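PDB 2IBP: citrate synthase from Pyrobaculum aerophilum, which probably catalyses the condensation of acetyl-CoA with oxaloacetate and water to give citrate and free CoA, in the tricarboxylic acid cycle. Local coordinates for residues K300-K303 against E304-R307; N318-A321 against I322-I326. One frame throughout, in Å; residues are numbered along the deposited sequence.

Contact 1: K300-K303 against E304-R307; sequences KIFK and EFSR
F305, S306 and R307 return their amides to the carbonyls of I301, F302 and K303, R307 N to K303 O being 2.9 Å, so the eight residues form two regular turns of helix 297-313. S306 adds a side-chain bond: with OG held beside its own backbone N (chi1 -58°), OG donates to F302 O over 2.8 Å, reaching it from the face opposite S306 N. A small hydroxyl suits this buried position because its own helix supplies the acceptor. The inward face is aromatic. CD2 of F305 sits over one face of the F302 ring, 3.8 Å from F302 CZ, and L206 of helix 198-210 packs on both side chains. On the outward face the helix carries charge, and E304 belongs with D308 to a magnesium site seen in this protein. R307 grips E304 side-on in a salt bridge, NE to OE1 and NH2 to OE2, each 3.0 Å; both oxygens lie in the guanidinium plane, though the nitrogens stand 20° or more out of the carboxylate's. K303 runs extended alongside, CE 3.3 Å from R307 NH2; its NZ is salt-bridged to E327 and shares a water with that nitrogen. At E304 a glutamine would keep one acceptor but would probably break the two-point grip, leaving the R307 guanidinium freer to turn beside the K303 ammonium.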
loop_
_atom_site.group_PDB
_atom_site.type_symbol
_atom_site.label_atom_id
_atom_site.label_comp_id
_atom_site.label_asym_id
_atom_site.label_seq_id
_atom_site.Cartn_x
_atom_site.Cartn_y
_atom_site.Cartn_z
ATOM N N LYS A 300 -24.607 16.490 8.534
ATOM C CA LYS A 300 -25.488 17.608 8.892
ATOM C C LYS A 300 -25.076 18.859 8.115
ATOM O O LYS A 300 -25.898 19.551 7.511
ATOM C CB LYS A 300 -25.434 17.858 10.394
ATOM C CG LYS A 300 -26.419 18.906 10.872
ATOM C CD LYS A 300 -26.590 18.879 12.390
ATOM C CE LYS A 300 -27.265 17.587 12.867
ATOM N NZ LYS A 300 -27.364 17.493 14.359
ATOM N N ILE A 301 -23.773 19.098 8.088
ATOM C CA ILE A 301 -23.230 20.242 7.402
ATOM C C ILE A 301 -23.385 20.123 5.897
ATOM O O ILE A 301 -23.780 21.078 5.222
ATOM C CB ILE A 301 -21.732 20.412 7.732
ATOM C CG1 ILE A 301 -21.542 20.641 9.235
ATOM C CG2 ILE A 301 -21.119 21.551 6.938
ATOM C CD1 ILE A 301 -20.103 20.515 9.705
ATOM N N PHE A 302 -23.067 18.957 5.348
ATOM C CA PHE A 302 -23.129 18.818 3.905
ATOM C C PHE A 302 -24.566 18.815 3.385
ATOM O O PHE A 302 -24.828 19.286 2.283
ATOM C CB PHE A 302 -22.316 17.644 3.393
ATOM C CG PHE A 302 -21.764 17.887 2.031
ATOM C CD1 PHE A 302 -20.765 18.828 1.842
ATOM C CD2 PHE A 302 -22.285 17.255 0.932
ATOM C CE1 PHE A 302 -20.283 19.105 0.594
ATOM C CE2 PHE A 302 -21.783 17.502 -0.315
ATOM C CZ PHE A 302 -20.773 18.437 -0.485
ATOM N N LYS A 303 -25.488 18.311 4.196
ATOM C CA LYS A 303 -26.917 18.359 3.869
ATOM C C LYS A 303 -27.346 19.812 3.618
ATOM O O LYS A 303 -28.005 20.126 2.635
ATOM C CB LYS A 303 -27.734 17.833 5.035
ATOM C CG LYS A 303 -29.223 18.020 4.846
ATOM C CD LYS A 303 -29.980 17.679 6.101
ATOM C CE LYS A 303 -31.470 17.855 5.872
ATOM N NZ LYS A 303 -32.234 17.652 7.126
ATOM N N GLU A 304 -26.941 20.701 4.519
ATOM C CA GLU A 304 -27.301 22.110 4.399
ATOM C C GLU A 304 -26.693 22.755 3.168
ATOM O O GLU A 304 -27.313 23.585 2.531
ATOM C CB GLU A 304 -26.992 22.881 5.674
ATOM C CG GLU A 304 -27.890 22.442 6.812
ATOM C CD GLU A 304 -29.373 22.517 6.432
ATOM O OE1 GLU A 304 -29.786 23.523 5.807
ATOM O OE2 GLU A 304 -30.115 21.565 6.727
ATOM N N PHE A 305 -25.447 22.423 2.860
ATOM C CA PHE A 305 -24.872 22.893 1.620
ATOM C C PHE A 305 -25.698 22.385 0.432
ATOM O O PHE A 305 -25.977 23.121 -0.517
ATOM C CB PHE A 305 -23.434 22.409 1.439
ATOM C CG PHE A 305 -22.976 22.559 0.046
ATOM C CD1 PHE A 305 -22.726 23.816 -0.460
ATOM C CD2 PHE A 305 -22.997 21.484 -0.824
ATOM C CE1 PHE A 305 -22.454 23.989 -1.799
ATOM C CE2 PHE A 305 -22.725 21.670 -2.164
ATOM C CZ PHE A 305 -22.458 22.911 -2.640
ATOM N N SER A 306 -26.043 21.098 0.453
ATOM C CA SER A 306 -26.791 20.494 -0.639
ATOM C C SER A 306 -28.126 21.203 -0.838
ATOM O O SER A 306 -28.558 21.412 -1.967
ATOM C CB SER A 306 -26.989 19.003 -0.398
ATOM O OG SER A 306 -25.733 18.367 -0.255
ATOM N N ARG A 307 -28.750 21.572 0.270
ATOM C CA ARG A 307 -30.006 22.307 0.226
ATOM C C ARG A 307 -29.804 23.618 -0.533
ATOM O O ARG A 307 -30.607 23.975 -1.392
ATOM C CB ARG A 307 -30.487 22.598 1.634
ATOM C CG ARG A 307 -31.859 23.224 1.674
ATOM C CD ARG A 307 -32.231 23.716 3.048
ATOM N NE ARG A 307 -32.064 22.690 4.067
ATOM C CZ ARG A 307 -32.908 21.683 4.287
ATOM N NH1 ARG A 307 -33.958 21.475 3.503
ATOM N NH2 ARG A 307 -32.654 20.833 5.272
HETATM O O HOH W 1 -34.793 18.978 6.556
#

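Contact 2: N318-A321 against I322-I326; sequences NLFA and IASAI
F320 and S324, four residues apart on the first turns of helix 319-332, carry the polar side-chain bond of this contact. S324 OG lies beside its own backbone N (chi1 -69°) and from there donates to F320 O over 2.8 Å, standing well above the carbonyl plane. S324 N reaches the same oxygen from the other face, so two donors hold one acceptor. The remaining backbone bonds follow the usual i to i+4 pattern: I322 N to N318 O at 2.8 Å, A323 N to L319 O at 2.9 Å and A325 N to A321 O at 3.0 Å.

Among the packing contacts, S324 OG also rests over one face of the F320 ring, toward its rim and 3.3 Å from CE2. The ring gets there because CG of F320 is turned away from the backbone N (chi1 -172°), and W348 meets both the ring and S324. I322 leans back on the start of the helix, its CG1 3.1 Å from N318 O and its CD1 4.2 Å from N318 CB. A323 and A325 suit their places, where a lone methyl fits against Y260 and W348 at the first and P266 and A269 at the second.

N318 stands just ahead of the helix with a positive phi of 61°, a conformation asparagine tolerates better than most residues. Its side chain makes no capping bond; instead the carboxylate of D315 takes the amides of F320 and A321, and Y355 OH that of L319. An acidic side chain accepting from first-turn amides, which have no carbonyl of an earlier turn to bond, is characteristic of the N-terminal end of an alpha-helix.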
loop_
_atom_site.group_PDB
_atom_site.type_symbol
_atom_site.label_atom_id
_atom_site.label_comp_id
_atom_site.label_asym_id
_atom_site.label_seq_id
_atom_site.Cartn_x
_atom_site.Cartn_y
_atom_site.Cartn_z
ATOM N N ASN A 318 -34.528 15.066 -8.646
ATOM C CA ASN A 318 -35.232 14.921 -7.368
ATOM C C ASN A 318 -34.416 14.218 -6.293
ATOM O O ASN A 318 -34.964 13.709 -5.310
ATOM C CB ASN A 318 -36.572 14.191 -7.587
ATOM C CG ASN A 318 -37.391 14.811 -8.719
ATOM O OD1 ASN A 318 -37.772 14.127 -9.671
ATOM N ND2 ASN A 318 -37.560 16.121 -8.668
ATOM N N LEU A 319 -33.092 14.268 -6.439
ATOM C CA LEU A 319 -32.206 13.590 -5.511
ATOM C C LEU A 319 -32.346 14.151 -4.105
ATOM O O LEU A 319 -32.459 13.409 -3.129
ATOM C CB LEU A 319 -30.758 13.753 -5.977
ATOM C CG LEU A 319 -30.439 13.145 -7.337
ATOM C CD1 LEU A 319 -28.967 13.402 -7.667
ATOM C CD2 LEU A 319 -30.743 11.642 -7.313
ATOM N N PHE A 320 -32.388 15.469 -3.986
ATOM C CA PHE A 320 -32.479 16.069 -2.662
ATOM C C PHE A 320 -33.857 15.793 -2.021
ATOM O O PHE A 320 -33.966 15.474 -0.839
ATOM C CB PHE A 320 -32.171 17.562 -2.724
ATOM C CG PHE A 320 -32.053 18.190 -1.390
ATOM C CD1 PHE A 320 -30.889 18.038 -0.653
ATOM C CD2 PHE A 320 -33.114 18.888 -0.833
ATOM C CE1 PHE A 320 -30.781 18.585 0.603
ATOM C CE2 PHE A 320 -33.015 19.426 0.430
ATOM C CZ PHE A 320 -31.837 19.282 1.145
ATOM N N ALA A 321 -34.900 15.865 -2.841
ATOM C CA ALA A 321 -36.263 15.591 -2.379
ATOM C C ALA A 321 -36.389 14.154 -1.874
ATOM O O ALA A 321 -36.950 13.907 -0.799
ATOM C CB ALA A 321 -37.253 15.825 -3.514
ATOM N N ILE A 322 -35.834 13.215 -2.642
ATOM C CA ILE A 322 -35.880 11.802 -2.283
ATOM C C ILE A 322 -35.063 11.541 -1.022
ATOM O O ILE A 322 -35.551 10.926 -0.064
ATOM C CB ILE A 322 -35.406 10.928 -3.445
ATOM C CG1 ILE A 322 -36.362 11.063 -4.640
ATOM C CG2 ILE A 322 -35.275 9.458 -3.020
ATOM C CD1 ILE A 322 -35.833 10.457 -5.928
ATOM N N ALA A 323 -33.813 12.018 -1.011
ATOM C CA ALA A 323 -32.970 11.862 0.160
ATOM C C ALA A 323 -33.597 12.493 1.401
ATOM O O ALA A 323 -33.607 11.903 2.482
ATOM C CB ALA A 323 -31.592 12.445 -0.092
ATOM N N SER A 324 -34.161 13.691 1.259
ATOM C CA SER A 324 -34.816 14.364 2.384
ATOM C C SER A 324 -36.011 13.577 2.946
ATOM O O SER A 324 -36.178 13.458 4.159
ATOM C CB SER A 324 -35.284 15.755 1.969
ATOM O OG SER A 324 -34.177 16.603 1.745
ATOM N N ALA A 325 -36.812 13.015 2.051
ATOM C CA ALA A 325 -37.975 12.224 2.449
ATOM C C ALA A 325 -37.546 10.999 3.244
ATOM O O ALA A 325 -38.121 10.678 4.281
ATOM C CB ALA A 325 -38.770 11.820 1.220
ATOM N N ILE A 326 -36.513 10.331 2.749
ATOM C CA ILE A 326 -35.979 9.165 3.409
ATOM C C ILE A 326 -35.392 9.548 4.753
ATOM O O ILE A 326 -35.639 8.892 5.765
ATOM C CB ILE A 326 -34.932 8.495 2.531
ATOM C CG1 ILE A 326 -35.618 7.881 1.301
ATOM C CG2 ILE A 326 -34.152 7.418 3.315
ATOM C CD1 ILE A 326 -34.670 7.335 0.280
#

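How the contacts relate
Contacts 1 and 2 belong to helices that follow one another in the chain, 297-313 and 319-332, and their centres lie 12 Å apart. F320 joins them: its CZ packs 3.6 Å from R307 CB, while its CE1 meets S306 CB. Both are partly buried, but contact 2 sits farther out, about 25 Å from the chain's centre against about 19 Å for contact 1. Their chemistry differs with place. Mid-helix, contact 1 pairs an aromatic inner face with a charged outer one beside the magnesium site. Contact 2, at a helix start, has no charged side chain in its own segments and relies on alanine, isoleucine and leucine packing against helices 252-263, 269-276 and 349-356.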